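Local coordinates for flavoprotein (PDB 5V8S) that probably transfers electrons from a bound FMN to a di-iron centre held in a metallo-beta-lactamase-like domain, as in other flavo-diiron proteins, at residues D262-K267 with I317-A322; I90-V95 with E118-N123; L191-E196 with W244-Q249. The protein carries 1 engineered substitution. All blocks are in the same frame, centred on the assembly; numbering follows the deposited sequence.

Contact 1: residues D262-K267 with I317-A322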
loop_
_atom_site.group_PDB
_atom_site.type_symbol
_atom_site.label_atom_id
_atom_site.label_comp_id
_atom_site.label_asym_id
_atom_site.label_seq_id
_atom_site.Cartn_x
_atom_site.Cartn_y
_atom_site.Cartn_z
ATOM N N ASP A 262 -10.462 -23.298 -8.608
ATOM C CA ASP A 262 -11.029 -24.474 -7.950
ATOM C C ASP A 262 -10.927 -24.318 -6.433
ATOM O O ASP A 262 -9.815 -24.129 -5.910
ATOM C CB ASP A 262 -10.292 -25.749 -8.359
ATOM C CG ASP A 262 -10.566 -26.170 -9.799
ATOM O OD1 ASP A 262 -11.488 -25.637 -10.469
ATOM O OD2 ASP A 262 -9.821 -27.045 -10.257
ATOM N N PRO A 263 -12.030 -24.390 -5.690
ATOM C CA PRO A 263 -11.962 -24.108 -4.254
ATOM C C PRO A 263 -11.621 -25.317 -3.397
ATOM O O PRO A 263 -11.906 -26.471 -3.732
ATOM C CB PRO A 263 -13.381 -23.609 -3.941
ATOM C CG PRO A 263 -14.237 -24.267 -4.924
ATOM C CD PRO A 263 -13.422 -24.449 -6.167
ATOM N N LYS A 264 -10.969 -25.019 -2.273
ATOM C CA LYS A 264 -10.755 -25.993 -1.212
ATOM C C LYS A 264 -11.946 -25.928 -0.264
ATOM O O LYS A 264 -12.249 -24.867 0.279
ATOM C CB LYS A 264 -9.456 -25.674 -0.474
ATOM C CG LYS A 264 -9.276 -26.453 0.814
ATOM C CD LYS A 264 -7.874 -26.317 1.370
ATOM C CE LYS A 264 -7.587 -24.909 1.821
ATOM N NZ LYS A 264 -6.325 -24.829 2.617
ATOM N N LYS A 265 -12.628 -27.050 -0.083
ATOM C CA LYS A 265 -13.852 -27.041 0.702
ATOM C C LYS A 265 -13.578 -26.519 2.099
ATOM O O LYS A 265 -12.612 -26.927 2.752
ATOM C CB LYS A 265 -14.444 -28.445 0.779
ATOM C CG LYS A 265 -15.704 -28.570 -0.016
ATOM C CD LYS A 265 -16.838 -27.824 0.640
ATOM C CE LYS A 265 -18.033 -27.670 -0.288
ATOM N NZ LYS A 265 -19.028 -26.709 0.249
ATOM N N GLY A 266 -14.435 -25.605 2.552
ATOM C CA GLY A 266 -14.327 -25.024 3.867
ATOM C C GLY A 266 -13.507 -23.756 3.937
ATOM O O GLY A 266 -13.595 -23.036 4.943
ATOM N N LYS A 267 -12.721 -23.451 2.908
ATOM C CA LYS A 267 -11.833 -22.288 2.963
ATOM C C LYS A 267 -12.600 -21.003 2.653
ATOM O O LYS A 267 -13.209 -20.867 1.587
ATOM C CB LYS A 267 -10.669 -22.445 1.983
ATOM C CG LYS A 267 -9.727 -21.248 2.038
ATOM C CD LYS A 267 -8.408 -21.521 1.327
ATOM C CE LYS A 267 -7.501 -20.311 1.332
ATOM N NZ LYS A 267 -6.207 -20.564 0.633
ATOM N N ILE A 317 -6.802 -16.185 -2.574
ATOM C CA ILE A 317 -8.093 -16.012 -3.242
ATOM C C ILE A 317 -8.489 -17.215 -4.105
ATOM O O ILE A 317 -9.630 -17.695 -4.001
ATOM C CB ILE A 317 -8.126 -14.717 -4.076
ATOM C CG1 ILE A 317 -7.690 -13.496 -3.255
ATOM C CG2 ILE A 317 -9.509 -14.524 -4.714
ATOM C CD1 ILE A 317 -8.584 -13.187 -2.134
ATOM N N PRO A 318 -7.617 -17.733 -4.986
ATOM C CA PRO A 318 -8.096 -18.724 -5.973
ATOM C C PRO A 318 -8.798 -19.938 -5.392
ATOM O O PRO A 318 -9.806 -20.380 -5.955
ATOM C CB PRO A 318 -6.828 -19.114 -6.745
ATOM C CG PRO A 318 -5.943 -17.908 -6.630
ATOM C CD PRO A 318 -6.201 -17.404 -5.215
ATOM N N ASP A 319 -8.290 -20.514 -4.306
ATOM C CA ASP A 319 -8.911 -21.710 -3.752
ATOM C C ASP A 319 -9.823 -21.414 -2.576
ATOM O O ASP A 319 -10.215 -22.332 -1.868
ATOM C CB ASP A 319 -7.885 -22.802 -3.434
ATOM C CG ASP A 319 -6.928 -22.439 -2.342
ATOM O OD1 ASP A 319 -6.848 -21.253 -1.963
ATOM O OD2 ASP A 319 -6.242 -23.357 -1.844
ATOM N N SER A 320 -10.186 -20.160 -2.355
ATOM C CA SER A 320 -11.241 -19.865 -1.391
ATOM C C SER A 320 -12.616 -20.177 -1.975
ATOM O O SER A 320 -12.881 -19.910 -3.152
ATOM C CB SER A 320 -11.210 -18.379 -1.023
ATOM O OG SER A 320 -10.060 -18.065 -0.273
ATOM N N GLU A 321 -13.509 -20.732 -1.142
ATOM C CA GLU A 321 -14.890 -20.881 -1.584
ATOM C C GLU A 321 -15.590 -19.533 -1.664
ATOM O O GLU A 321 -16.487 -19.342 -2.499
ATOM C CB GLU A 321 -15.688 -21.749 -0.613
ATOM C CG GLU A 321 -15.315 -23.192 -0.549
ATOM C CD GLU A 321 -16.456 -24.004 0.036
ATOM O OE1 GLU A 321 -17.463 -24.175 -0.675
ATOM O OE2 GLU A 321 -16.371 -24.432 1.205
ATOM N N ALA A 322 -15.199 -18.598 -0.799
ATOM C CA ALA A 322 -15.882 -17.320 -0.674
ATOM C C ALA A 322 -14.933 -16.334 -0.022
ATOM O O ALA A 322 -13.957 -16.721 0.630
ATOM C CB ALA A 322 -17.154 -17.437 0.180
HETATM O O HOH W 1 -4.711 -23.287 0.240
#
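Glu321 reaches under the type II turn Lys264-Lys267 and takes the N-H of Gly266 on its carboxylate: OE2 accepts from Gly266 N at 2.6 Å, on its anti side and 29° out of the carboxylate plane. This is the tight part of the contact. The same residue's backbone N donates to Lys267 O (2.7 Å), so Glu321 grips the turn from both its backbone and its side chain, while its CG packs against Lys264 O. At the first residue of the turn, Lys264 N gives a nearly straight bond to Asp319 O (2.8 Å, 171° at the hydrogen), and CB of Pro263 lies over CA and CG of Glu321. Phe295 and Leu409 also touch the Glu321 side chain. At the border of this packed region Lys267, with CG anti to the backbone N (chi1 -179°) and the rest of its chain extended, carries NZ across to OD1 of Asp319 at 2.8 Å; NZ is shared with Asp316, its stronger salt-bridge partner.

The solvent side is looser. A water accepts hydrogen bonds from Lys267 NZ and, weakly, from Lys264 NZ, and donates one to Asp319 OD2 at 2.6 Å. Beyond Glu321, exposed Lys265 sends NZ to OE1 (3.1 Å) and also bonds Leu409 O. Each carboxylate thus has a lysine partner, which would probably keep both Asp319 and Glu321 ionised where the two loops enter neighbouring strands of the flavodoxin-like sheet.

Contact 2: residues I90-V95 with E118-N123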
loop_
_atom_site.group_PDB
_atom_site.type_symbol
_atom_site.label_atom_id
_atom_site.label_comp_id
_atom_site.label_asym_id
_atom_site.label_seq_id
_atom_site.Cartn_x
_atom_site.Cartn_y
_atom_site.Cartn_z
ATOM N N ILE A 90 29.252 -20.367 -27.990
ATOM C CA ILE A 90 27.802 -20.255 -28.066
ATOM C C ILE A 90 27.398 -19.820 -29.469
ATOM O O ILE A 90 27.967 -18.883 -30.046
ATOM C CB ILE A 90 27.270 -19.294 -26.988
ATOM C CG1 ILE A 90 27.463 -19.929 -25.603
ATOM C CG2 ILE A 90 25.793 -18.977 -27.234
ATOM C CD1 ILE A 90 27.188 -18.987 -24.463
ATOM N N THR A 91 26.380 -20.483 -30.007
ATOM C CA THR A 91 25.908 -20.246 -31.363
ATOM C C THR A 91 24.492 -19.696 -31.422
ATOM O O THR A 91 24.145 -19.033 -32.412
ATOM C CB THR A 91 25.945 -21.548 -32.189
ATOM O OG1 THR A 91 25.189 -22.568 -31.525
ATOM C CG2 THR A 91 27.393 -22.043 -32.416
ATOM N N HIS A 92 23.671 -19.952 -30.402
ATOM C CA HIS A 92 22.268 -19.562 -30.391
ATOM C C HIS A 92 21.891 -19.082 -29.004
ATOM O O HIS A 92 22.379 -19.615 -28.010
ATOM C CB HIS A 92 21.376 -20.762 -30.713
ATOM C CG HIS A 92 21.537 -21.273 -32.101
ATOM N ND1 HIS A 92 22.632 -22.016 -32.495
ATOM C CD2 HIS A 92 20.744 -21.153 -33.190
ATOM C CE1 HIS A 92 22.507 -22.323 -33.773
ATOM N NE2 HIS A 92 21.376 -21.809 -34.222
ATOM N N ILE A 93 21.025 -18.071 -28.953
ATOM C CA ILE A 93 20.362 -17.662 -27.718
ATOM C C ILE A 93 18.862 -17.591 -27.985
ATOM O O ILE A 93 18.418 -16.861 -28.883
ATOM C CB ILE A 93 20.878 -16.308 -27.188
ATOM C CG1 ILE A 93 22.387 -16.360 -26.937
ATOM C CG2 ILE A 93 20.150 -15.945 -25.890
ATOM C CD1 ILE A 93 23.032 -15.040 -26.599
ATOM N N ILE A 94 18.083 -18.337 -27.202
ATOM C CA ILE A 94 16.625 -18.326 -27.300
ATOM C C ILE A 94 16.076 -17.458 -26.180
ATOM O O ILE A 94 16.408 -17.655 -25.008
ATOM C CB ILE A 94 16.038 -19.747 -27.221
ATOM C CG1 ILE A 94 16.504 -20.571 -28.434
ATOM C CG2 ILE A 94 14.502 -19.680 -27.169
ATOM C CD1 ILE A 94 16.028 -22.035 -28.428
ATOM N N VAL A 95 15.262 -16.488 -26.553
ATOM C CA VAL A 95 14.650 -15.552 -25.616
ATOM C C VAL A 95 13.148 -15.819 -25.639
ATOM O O VAL A 95 12.424 -15.337 -26.513
ATOM C CB VAL A 95 14.985 -14.102 -25.979
ATOM C CG1 VAL A 95 14.340 -13.140 -24.992
ATOM C CG2 VAL A 95 16.491 -13.915 -25.996
ATOM N N GLU A 118 22.833 -16.391 -33.416
ATOM C CA GLU A 118 21.423 -16.382 -33.783
ATOM C C GLU A 118 20.591 -16.193 -32.518
ATOM O O GLU A 118 20.592 -17.056 -31.634
ATOM C CB GLU A 118 21.044 -17.670 -34.498
ATOM C CG GLU A 118 19.618 -17.673 -34.971
ATOM C CD GLU A 118 19.315 -18.867 -35.860
ATOM O OE1 GLU A 118 19.667 -18.828 -37.062
ATOM O OE2 GLU A 118 18.745 -19.843 -35.350
ATOM N N ILE A 119 19.903 -15.054 -32.422
ATOM C CA ILE A 119 19.006 -14.753 -31.303
ATOM C C ILE A 119 17.582 -15.034 -31.766
ATOM O O ILE A 119 17.114 -14.442 -32.745
ATOM C CB ILE A 119 19.156 -13.290 -30.850
ATOM C CG1 ILE A 119 20.616 -13.005 -30.474
ATOM C CG2 ILE A 119 18.210 -12.984 -29.678
ATOM C CD1 ILE A 119 20.908 -11.542 -30.087
ATOM N N ILE A 120 16.880 -15.933 -31.080
ATOM C CA ILE A 120 15.533 -16.345 -31.473
ATOM C C ILE A 120 14.524 -15.778 -30.482
ATOM O O ILE A 120 14.678 -15.943 -29.263
ATOM C CB ILE A 120 15.420 -17.878 -31.547
ATOM C CG1 ILE A 120 16.328 -18.403 -32.651
ATOM C CG2 ILE A 120 13.967 -18.303 -31.776
ATOM C CD1 ILE A 120 16.518 -19.887 -32.596
ATOM N N ALA A 121 13.468 -15.154 -31.005
ATOM C CA ALA A 121 12.416 -14.603 -30.160
ATOM C C ALA A 121 11.119 -14.557 -30.957
ATOM O O ALA A 121 11.107 -14.757 -32.170
ATOM C CB ALA A 121 12.790 -13.203 -29.664
ATOM N N SER A 122 10.026 -14.262 -30.272
ATOM C CA SER A 122 8.771 -14.003 -30.959
ATOM C C SER A 122 8.809 -12.635 -31.647
ATOM O O SER A 122 9.744 -11.845 -31.484
ATOM C CB SER A 122 7.621 -14.019 -29.960
ATOM O OG SER A 122 7.689 -12.882 -29.113
ATOM N N ASN A 123 7.769 -12.351 -32.433
ATOM C CA ASN A 123 7.699 -11.062 -33.116
ATOM C C ASN A 123 7.737 -9.901 -32.124
ATOM O O ASN A 123 8.504 -8.942 -32.282
ATOM C CB ASN A 123 6.434 -10.997 -33.966
ATOM C CG ASN A 123 6.420 -9.800 -34.871
ATOM O OD1 ASN A 123 7.147 -9.743 -35.859
ATOM N ND2 ASN A 123 5.611 -8.817 -34.523
HETATM O O HOH W 2 10.159 -13.902 -27.272
#
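Ile93 and Ile94 pair with Ile119 and Ile120 on adjacent parallel strands, 92-94 and 118-121, joined by a beta-alpha-beta crossover in the metallo-beta-lactamase-like domain. The strand axes run 4.7 Å apart and are inclined by 17°. Strand 92-94 leads toward the di-iron ligands, the Val95 side chain lying about 10 Å from the mu-oxo-diiron.

Four backbone hydrogen bonds stitch the strands in the parallel pattern. Glu118 N donates to Thr91 O, Ile93 N to Glu118 O, Ile120 N to Ile93 O and Val95 N to Ile120 O. Ile93 thus bonds through both its N and its O, to the residues before and after its own partner, Ile119. The CA-H groups of His92 and Ile119 add close contacts to Glu118 O and Ile93 O.

The apolar contacts fall on the two faces of the sheet. Ile94 CG1 meets Ile120 CD1 at 4.2 Å on the face covered by Phe154 and Phe156 of strand 152-158. Ile93 and Ile119 look the other way, onto Leu110 of the crossover helix 106-113. Ile119 CG2 also touches Val95 CG2 at 4.2 Å, their side chains lying side by side.

Polar groups gather at the strand ends. Where the strands have begun to part, a water bridges Val95 O and Ser122 N. At the start, Glu118 CG lies anti to the backbone N (chi1 -177°), and its side chain runs beside that of His92, with carboxylate and imidazole planes 88° apart. His92 ND1 is hydrogen-bonded to Thr91 OG1 at 2.8 Å, while at the ring edge CD2 lies 3.2 Å from Glu118 OE2.

Contact 3: residues L191-E196 with W244-Q249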
loop_
_atom_site.group_PDB
_atom_site.type_symbol
_atom_site.label_atom_id
_atom_site.label_comp_id
_atom_site.label_asym_id
_atom_site.label_seq_id
_atom_site.Cartn_x
_atom_site.Cartn_y
_atom_site.Cartn_z
ATOM N N LEU A 191 16.925 -28.652 -6.751
ATOM C CA LEU A 191 16.623 -28.115 -8.077
ATOM C C LEU A 191 15.276 -28.567 -8.616
ATOM O O LEU A 191 14.653 -27.836 -9.402
ATOM C CB LEU A 191 17.690 -28.537 -9.100
ATOM C CG LEU A 191 19.072 -27.914 -8.981
ATOM C CD1 LEU A 191 20.043 -28.569 -9.951
ATOM C CD2 LEU A 191 18.963 -26.446 -9.271
ATOM N N ASP A 192 14.853 -29.792 -8.299
ATOM C CA ASP A 192 13.752 -30.401 -9.037
ATOM C C ASP A 192 12.637 -30.894 -8.124
ATOM O O ASP A 192 12.629 -30.598 -6.921
ATOM C CB ASP A 192 14.262 -31.530 -9.939
ATOM C CG ASP A 192 14.706 -32.761 -9.168
ATOM O OD1 ASP A 192 14.800 -32.699 -7.928
ATOM O OD2 ASP A 192 14.973 -33.798 -9.813
ATOM N N ASP A 193 11.676 -31.610 -8.713
ATOM C CA ASP A 193 10.456 -32.045 -8.039
ATOM C C ASP A 193 10.558 -33.451 -7.451
ATOM O O ASP A 193 9.548 -34.157 -7.391
ATOM C CB ASP A 193 9.257 -31.944 -8.992
ATOM C CG ASP A 193 9.363 -32.878 -10.206
ATOM O OD1 ASP A 193 10.494 -33.186 -10.632
ATOM O OD2 ASP A 193 8.304 -33.295 -10.743
ATOM N N SER A 194 11.748 -33.875 -7.015
ATOM C CA SER A 194 11.976 -35.247 -6.578
ATOM C C SER A 194 11.670 -35.485 -5.102
ATOM O O SER A 194 11.616 -36.648 -4.677
ATOM C CB SER A 194 13.423 -35.657 -6.889
ATOM O OG SER A 194 14.352 -34.808 -6.245
ATOM N N ASN A 195 11.475 -34.429 -4.320
ATOM C CA ASN A 195 11.204 -34.538 -2.888
ATOM C C ASN A 195 9.780 -34.049 -2.630
ATOM O O ASN A 195 9.465 -32.878 -2.880
ATOM C CB ASN A 195 12.228 -33.712 -2.110
ATOM C CG ASN A 195 12.091 -33.850 -0.623
ATOM O OD1 ASN A 195 11.035 -33.565 -0.052
ATOM N ND2 ASN A 195 13.164 -34.299 0.025
ATOM N N GLU A 196 8.922 -34.942 -2.133
ATOM C CA GLU A 196 7.496 -34.622 -2.013
ATOM C C GLU A 196 7.233 -33.535 -0.983
ATOM O O GLU A 196 6.317 -32.720 -1.167
ATOM C CB GLU A 196 6.698 -35.875 -1.650
ATOM C CG GLU A 196 5.218 -35.607 -1.311
ATOM C CD GLU A 196 4.430 -35.082 -2.500
ATOM O OE1 GLU A 196 4.930 -35.185 -3.638
ATOM O OE2 GLU A 196 3.306 -34.571 -2.299
ATOM N N TRP A 244 10.665 -29.453 -13.180
ATOM C CA TRP A 244 9.764 -30.593 -13.030
ATOM C C TRP A 244 10.169 -31.688 -14.011
ATOM O O TRP A 244 9.857 -31.616 -15.201
ATOM C CB TRP A 244 8.316 -30.152 -13.217
ATOM C CG TRP A 244 7.894 -29.167 -12.165
ATOM C CD1 TRP A 244 8.285 -27.855 -12.050
ATOM C CD2 TRP A 244 7.024 -29.420 -11.052
ATOM N NE1 TRP A 244 7.695 -27.287 -10.944
ATOM C CE2 TRP A 244 6.912 -28.223 -10.322
ATOM C CE3 TRP A 244 6.310 -30.536 -10.622
ATOM C CZ2 TRP A 244 6.123 -28.122 -9.175
ATOM C CZ3 TRP A 244 5.532 -30.438 -9.482
ATOM C CH2 TRP A 244 5.440 -29.237 -8.775
ATOM N N LYS A 245 10.872 -32.688 -13.495
ATOM C CA LYS A 245 11.291 -33.853 -14.260
ATOM C C LYS A 245 10.503 -35.110 -13.935
ATOM O O LYS A 245 10.365 -35.983 -14.794
ATOM C CB LYS A 245 12.780 -34.123 -14.002
ATOM C CG LYS A 245 13.706 -33.140 -14.700
ATOM C CD LYS A 245 15.144 -33.209 -14.170
ATOM C CE LYS A 245 15.805 -34.538 -14.448
ATOM N NZ LYS A 245 17.218 -34.560 -13.934
ATOM N N LYS A 246 9.975 -35.224 -12.723
ATOM C CA LYS A 246 9.244 -36.423 -12.347
ATOM C C LYS A 246 7.779 -36.339 -12.769
ATOM O O LYS A 246 7.232 -37.305 -13.306
ATOM C CB LYS A 246 9.406 -36.637 -10.845
ATOM C CG LYS A 246 8.513 -37.699 -10.218
ATOM C CD LYS A 246 8.808 -37.811 -8.721
ATOM C CE LYS A 246 7.536 -37.941 -7.904
ATOM N NZ LYS A 246 7.776 -37.835 -6.422
ATOM N N ASP A 247 7.124 -35.194 -12.554
ATOM C CA ASP A 247 5.674 -35.095 -12.723
ATOM C C ASP A 247 5.307 -33.685 -13.180
ATOM O O ASP A 247 4.639 -32.934 -12.462
ATOM C CB ASP A 247 4.985 -35.442 -11.400
ATOM C CG ASP A 247 3.486 -35.642 -11.527
ATOM O OD1 ASP A 247 2.928 -35.584 -12.632
ATOM O OD2 ASP A 247 2.855 -35.860 -10.478
ATOM N N PRO A 248 5.738 -33.284 -14.384
ATOM C CA PRO A 248 5.346 -31.947 -14.875
ATOM C C PRO A 248 3.843 -31.758 -14.990
ATOM O O PRO A 248 3.375 -30.617 -14.897
ATOM C CB PRO A 248 6.038 -31.849 -16.249
ATOM C CG PRO A 248 6.212 -33.260 -16.665
ATOM C CD PRO A 248 6.520 -34.017 -15.400
ATOM N N GLN A 249 3.059 -32.824 -15.187
ATOM C CA GLN A 249 1.617 -32.638 -15.310
ATOM C C GLN A 249 1.019 -32.142 -14.003
ATOM O O GLN A 249 0.007 -31.431 -14.015
ATOM C CB GLN A 249 0.928 -33.931 -15.759
ATOM C CG GLN A 249 -0.492 -33.714 -16.274
ATOM C CD GLN A 249 -0.572 -32.689 -17.410
ATOM O OE1 GLN A 249 0.177 -32.758 -18.391
ATOM N NE2 GLN A 249 -1.492 -31.743 -17.282
HETATM O O HOH W 3 17.388 -32.732 -11.501
#
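Asp193 points its carboxylate into the bend Trp244-Asp247 and collects three successive backbone N-H groups, its CG standing between the backbone N and the carbonyl carbon (chi1 64°). OD1 takes two of them: Lys246 N at 3.0 Å, nearly straight and on the syn lone pair, and Lys245 N at 2.9 Å, which comes from above the carboxylate plane, 46° out of it. OD2 accepts Asp247 N at 2.9 Å, again through its syn lone pair, with a weak second share of Lys246 N. Gripped at both oxygens, the buried carboxylate has little freedom to turn about chi2.

The same side chain makes a CH-pi contact: CB sits over one face of the Trp244 indole, 3.6 Å above the plane and offset toward the rim near CE3, while Val199, Tyr202 and Leu203 of helix 196-214 also pack on the tryptophan.

Further out, Lys245 NZ donates to a water that gives a weak bond to Asp192 OD2; NZ also bonds Ile21 O directly, and Lys245 makes a cation-pi contact with Phe22.

Asn195 and Asp247 N-cap helices 196-214 and 248-260; the Asp193 carboxylate, bound by consecutive backbone N-H groups, joins the two loops that lead into these helices.

In the fold
Following the chain from its N terminus, contact 2 comes first: 90-95 meets 118-123 across 22 residues that include helices 100-103 and 106-113, placing two neighbouring inner strands of the seven-stranded sheet side by side. Contact 3 closes a longer loop, bringing the entries of helices 196-214 and 248-260 together. Helix 248-260 then leads into 262-267, where contact 1 opens; its return at 317-322 joins the entries of strands 267-273 and 322-327 in the flavodoxin-like sheet. The three loops follow in series, neither nested nor crossed. Contacts 1 and 2 lie on opposite sides of the chain's centre, their centres 41 Å apart, while contacts 1 and 3 come within about 11 Å at their nearest atoms.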